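Local atomic coordinates of acetyltransferase (Vibrio fischeri, PDB entry 3JVN), a protein that probably transfers an acyl group, most likely acetyl from acetyl-coenzyme A, to an acceptor that is not yet known, as a member of the GNAT family. Residues 16-28 with 91-103. Numbering follows the deposited sequence.
Sequences LNSLMYKLHDEHH and IDELYIEKEYRRE
The hydroxyl of Y95 gives its proton to the carboxylate of E26, with 2.9 Å between Y95 OH and E26 OE1. The oxygen is met on its syn side, the hydroxyl tilted out of the carboxylate plane, and the acid lies at the edge of the ring, its own plane turned well away from it. E26 reaches the ring's hydroxyl because its chain runs extended beyond CG. Its other oxygen, OE2, lies near the guanidinium of R101, in a long salt bridge of 3.7 Å to R101 NH1; a single acid of helix 13-30 thus reaches both the end of strand 86-96, through Y95, and the loop that follows, through R101. A tyrosine suits its buried place by offering an apolar ring below a polar tip: L23 CD1 packs at 3.7 Å from Y95 CD2, L19 CD2 lies near CE1, and the methylenes of K22 pass beside the hydroxyl. With CG anti to the backbone N (chi1 176°), the Y95 ring reaches out to helix 13-30, where the backbone O of L19 lies over one face.

Helix and strand run almost perpendicular, at 96°, their axes 8.5 Å apart. This places the first helix of the GNAT fold across the C-terminal end of strand 86-96, in the central mixed sheet; in this family that strand leads into the acetyl-CoA-binding loop. E93 lies in a classic beta bulge, where it and D92 both face T72 of the adjoining strand. Bent at chi2, E93 brings OE2 to H24 NE2 at 3.2 Å, a carboxylate acceptor for an imidazole N-H; the N-H...O angle is 151°, and ring and carboxylate are nearly coplanar. The selenium of M20, a selenomethionine in this crystal, also lies beside OE2. Branched and apolar, L23 can touch both the Y95 ring and the aliphatic root of E93, its CD2 3.7 Å from E93 CB.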
# COMPACT_ATOMS: atom_id res chain seq x y z
N LEU A 16 11.75 17.17 21.32
CA LEU A 16 10.70 16.50 20.59
C LEU A 16 9.38 16.41 21.36
O LEU A 16 8.33 16.62 20.78
CB LEU A 16 11.20 15.13 20.11
CG LEU A 16 12.39 15.30 19.15
CD1 LEU A 16 12.87 13.95 18.62
CD2 LEU A 16 11.97 16.20 17.98
N ASN A 17 9.43 16.13 22.66
CA ASN A 17 8.21 16.06 23.47
C ASN A 17 7.40 17.35 23.30
O ASN A 17 6.18 17.32 23.12
CB ASN A 17 8.52 15.85 24.95
CG ASN A 17 8.87 14.41 25.27
OD1 ASN A 17 8.46 13.49 24.56
ND2 ASN A 17 9.61 14.20 26.35
N SER A 18 8.11 18.48 23.35
CA SER A 18 7.52 19.82 23.21
C SER A 18 6.99 20.11 21.81
O SER A 18 5.90 20.63 21.67
CB SER A 18 8.56 20.87 23.59
OG SER A 18 8.11 22.17 23.26
N LEU A 19 7.77 19.79 20.78
CA LEU A 19 7.33 20.04 19.41
C LEU A 19 6.24 19.04 19.03
O LEU A 19 5.36 19.34 18.22
CB LEU A 19 8.51 19.91 18.42
CG LEU A 19 9.72 20.82 18.61
CD1 LEU A 19 10.89 20.34 17.75
CD2 LEU A 19 9.35 22.24 18.28
N MSE A 20 6.30 17.85 19.62
CA MSE A 20 5.30 16.82 19.37
C MSE A 20 4.00 17.31 20.00
O MSE A 20 2.91 17.07 19.48
CB MSE A 20 5.74 15.49 20.00
CG MSE A 20 4.85 14.27 19.69
SE MSE A 20 4.94 13.62 17.84
CE MSE A 20 6.83 13.17 17.79
N TYR A 21 4.13 18.03 21.11
CA TYR A 21 2.99 18.59 21.83
C TYR A 21 2.42 19.77 21.04
O TYR A 21 1.21 19.90 20.89
CB TYR A 21 3.41 19.05 23.22
CG TYR A 21 2.32 19.78 23.95
CD1 TYR A 21 1.22 19.10 24.47
CD2 TYR A 21 2.37 21.17 24.10
CE1 TYR A 21 0.20 19.79 25.11
CE2 TYR A 21 1.34 21.86 24.73
CZ TYR A 21 0.26 21.16 25.24
OH TYR A 21 -0.76 21.84 25.87
N LYS A 22 3.31 20.63 20.55
CA LYS A 22 2.88 21.79 19.77
C LYS A 22 2.11 21.30 18.54
O LYS A 22 1.06 21.85 18.19
CB LYS A 22 4.08 22.62 19.32
CG LYS A 22 4.71 23.51 20.41
CD LYS A 22 5.87 24.30 19.81
CE LYS A 22 6.35 25.46 20.70
NZ LYS A 22 7.04 25.05 21.95
N LEU A 23 2.63 20.25 17.89
CA LEU A 23 1.99 19.68 16.71
C LEU A 23 0.56 19.24 17.03
O LEU A 23 -0.41 19.71 16.42
CB LEU A 23 2.77 18.47 16.18
CG LEU A 23 2.15 17.73 14.98
CD1 LEU A 23 1.95 18.71 13.83
CD2 LEU A 23 3.04 16.57 14.53
N HIS A 24 0.45 18.33 17.99
CA HIS A 24 -0.85 17.82 18.39
C HIS A 24 -1.78 18.91 18.89
O HIS A 24 -2.99 18.83 18.69
CB HIS A 24 -0.68 16.76 19.47
CG HIS A 24 0.04 15.54 18.99
ND1 HIS A 24 0.65 14.65 19.85
CD2 HIS A 24 0.23 15.06 17.75
CE1 HIS A 24 1.20 13.67 19.15
NE2 HIS A 24 0.96 13.90 17.87
N ASP A 25 -1.22 19.93 19.52
CA ASP A 25 -2.04 21.02 20.04
C ASP A 25 -2.75 21.75 18.92
O ASP A 25 -3.97 21.91 18.95
CB ASP A 25 -1.19 22.01 20.82
CG ASP A 25 -2.03 23.02 21.57
OD1 ASP A 25 -2.67 22.63 22.56
OD2 ASP A 25 -2.08 24.19 21.16
N GLU A 26 -1.98 22.21 17.94
CA GLU A 26 -2.52 22.93 16.80
C GLU A 26 -3.52 22.05 16.04
O GLU A 26 -4.45 22.55 15.42
CB GLU A 26 -1.39 23.37 15.87
CG GLU A 26 -0.28 24.17 16.57
CD GLU A 26 0.95 24.41 15.70
OE1 GLU A 26 1.97 24.91 16.24
OE2 GLU A 26 0.91 24.10 14.49
N HIS A 27 -3.32 20.73 16.10
CA HIS A 27 -4.21 19.79 15.42
C HIS A 27 -5.62 19.91 15.99
O HIS A 27 -6.59 20.01 15.25
CB HIS A 27 -3.68 18.36 15.59
CG HIS A 27 -2.85 17.88 14.43
ND1 HIS A 27 -2.19 18.74 13.57
CD2 HIS A 27 -2.56 16.63 14.00
CE1 HIS A 27 -1.55 18.04 12.66
NE2 HIS A 27 -1.75 16.76 12.89
N HIS A 28 -5.70 19.90 17.32
CA HIS A 28 -6.97 20.00 18.04
C HIS A 28 -7.59 21.40 17.93
O HIS A 28 -8.71 21.62 18.38
CB HIS A 28 -6.74 19.68 19.52
CG HIS A 28 -7.99 19.39 20.28
ND1 HIS A 28 -8.75 18.26 20.06
CD2 HIS A 28 -8.64 20.10 21.23
CE1 HIS A 28 -9.81 18.29 20.85
NE2 HIS A 28 -9.77 19.40 21.56
N ILE A 91 4.95 7.99 6.01
CA ILE A 91 5.41 9.24 6.60
C ILE A 91 4.28 9.58 7.55
O ILE A 91 3.13 9.77 7.13
CB ILE A 91 5.60 10.35 5.52
CG1 ILE A 91 6.82 10.02 4.66
CG2 ILE A 91 5.82 11.70 6.18
CD1 ILE A 91 6.97 10.87 3.43
N ASP A 92 4.60 9.63 8.84
CA ASP A 92 3.61 9.89 9.86
C ASP A 92 3.34 11.36 10.21
O ASP A 92 2.28 11.90 9.89
CB ASP A 92 3.99 9.09 11.12
CG ASP A 92 4.10 7.60 10.84
OD1 ASP A 92 5.14 6.99 11.19
OD2 ASP A 92 3.13 7.04 10.27
N GLU A 93 4.31 12.00 10.87
CA GLU A 93 4.18 13.38 11.30
C GLU A 93 5.26 14.32 10.81
O GLU A 93 6.38 13.91 10.48
CB GLU A 93 4.16 13.43 12.82
CG GLU A 93 3.07 12.63 13.44
CD GLU A 93 3.51 12.01 14.73
OE1 GLU A 93 4.42 11.14 14.71
OE2 GLU A 93 2.93 12.40 15.78
N LEU A 94 4.93 15.60 10.79
CA LEU A 94 5.87 16.61 10.35
C LEU A 94 5.45 17.93 10.99
O LEU A 94 4.30 18.35 10.86
CB LEU A 94 5.83 16.71 8.82
CG LEU A 94 7.04 17.33 8.11
CD1 LEU A 94 6.82 17.31 6.60
CD2 LEU A 94 7.25 18.76 8.59
N TYR A 95 6.37 18.60 11.68
CA TYR A 95 6.05 19.86 12.33
C TYR A 95 7.12 20.93 12.17
O TYR A 95 8.32 20.63 12.21
CB TYR A 95 5.77 19.65 13.82
CG TYR A 95 5.52 20.94 14.58
CD1 TYR A 95 6.57 21.61 15.22
CD2 TYR A 95 4.25 21.51 14.62
CE1 TYR A 95 6.34 22.81 15.89
CE2 TYR A 95 4.02 22.71 15.28
CZ TYR A 95 5.07 23.36 15.91
OH TYR A 95 4.84 24.55 16.57
N ILE A 96 6.68 22.17 11.99
CA ILE A 96 7.60 23.30 11.85
C ILE A 96 7.12 24.45 12.73
O ILE A 96 5.93 24.74 12.80
CB ILE A 96 7.67 23.83 10.39
CG1 ILE A 96 7.80 22.67 9.40
CG2 ILE A 96 8.87 24.76 10.24
CD1 ILE A 96 6.46 22.19 8.85
N GLU A 97 8.06 25.09 13.41
CA GLU A 97 7.72 26.21 14.27
C GLU A 97 7.02 27.24 13.41
O GLU A 97 7.45 27.51 12.29
CB GLU A 97 8.98 26.82 14.86
CG GLU A 97 9.73 25.88 15.79
CD GLU A 97 9.02 25.70 17.12
OE1 GLU A 97 9.66 25.18 18.06
OE2 GLU A 97 7.83 26.07 17.22
N LYS A 98 5.94 27.82 13.95
CA LYS A 98 5.15 28.82 13.23
C LYS A 98 6.03 29.99 12.79
O LYS A 98 5.70 30.73 11.87
CB LYS A 98 3.98 29.31 14.12
CG LYS A 98 3.00 28.19 14.53
CD LYS A 98 1.61 28.71 14.98
CE LYS A 98 0.85 29.38 13.82
NZ LYS A 98 -0.54 29.92 14.14
N GLU A 99 7.18 30.12 13.44
CA GLU A 99 8.11 31.19 13.13
C GLU A 99 9.05 30.82 11.98
O GLU A 99 9.72 31.69 11.41
CB GLU A 99 8.93 31.52 14.38
CG GLU A 99 9.83 32.72 14.24
CD GLU A 99 10.92 32.74 15.29
OE1 GLU A 99 10.57 32.72 16.49
OE2 GLU A 99 12.11 32.75 14.91
N TYR A 100 9.10 29.54 11.63
CA TYR A 100 9.97 29.09 10.56
C TYR A 100 9.28 28.49 9.33
O TYR A 100 9.95 27.94 8.44
CB TYR A 100 10.98 28.09 11.12
CG TYR A 100 12.06 28.74 11.95
CD1 TYR A 100 13.30 29.07 11.40
CD2 TYR A 100 11.83 29.06 13.29
CE1 TYR A 100 14.28 29.70 12.16
CE2 TYR A 100 12.81 29.70 14.06
CZ TYR A 100 14.03 30.01 13.48
OH TYR A 100 15.00 30.64 14.23
N ARG A 101 7.96 28.58 9.27
CA ARG A 101 7.24 28.06 8.12
C ARG A 101 7.46 28.98 6.92
O ARG A 101 8.03 30.06 7.06
CB ARG A 101 5.74 27.93 8.43
CG ARG A 101 5.35 26.57 8.96
CD ARG A 101 5.07 26.56 10.46
NE ARG A 101 3.68 26.88 10.77
CZ ARG A 101 3.07 26.48 11.88
NH1 ARG A 101 3.73 25.76 12.77
NH2 ARG A 101 1.80 26.80 12.10
N ARG A 102 7.01 28.55 5.74
CA ARG A 102 7.18 29.36 4.54
C ARG A 102 8.67 29.62 4.28
O ARG A 102 9.05 30.70 3.81
CB ARG A 102 6.45 30.70 4.68
CG ARG A 102 5.00 30.70 4.21
CD ARG A 102 4.91 31.03 2.73
NE ARG A 102 5.71 30.12 1.90
CZ ARG A 102 5.84 30.22 0.58
NH1 ARG A 102 5.23 31.19 -0.09
NH2 ARG A 102 6.58 29.34 -0.07
N GLU A 103 9.51 28.64 4.60
CA GLU A 103 10.95 28.80 4.41
C GLU A 103 11.58 27.57 3.74
O GLU A 103 12.81 27.47 3.65
CB GLU A 103 11.61 29.09 5.76
CG GLU A 103 13.07 29.50 5.69
CD GLU A 103 13.51 30.21 6.95
OE1 GLU A 103 14.70 30.59 7.05
OE2 GLU A 103 12.65 30.40 7.85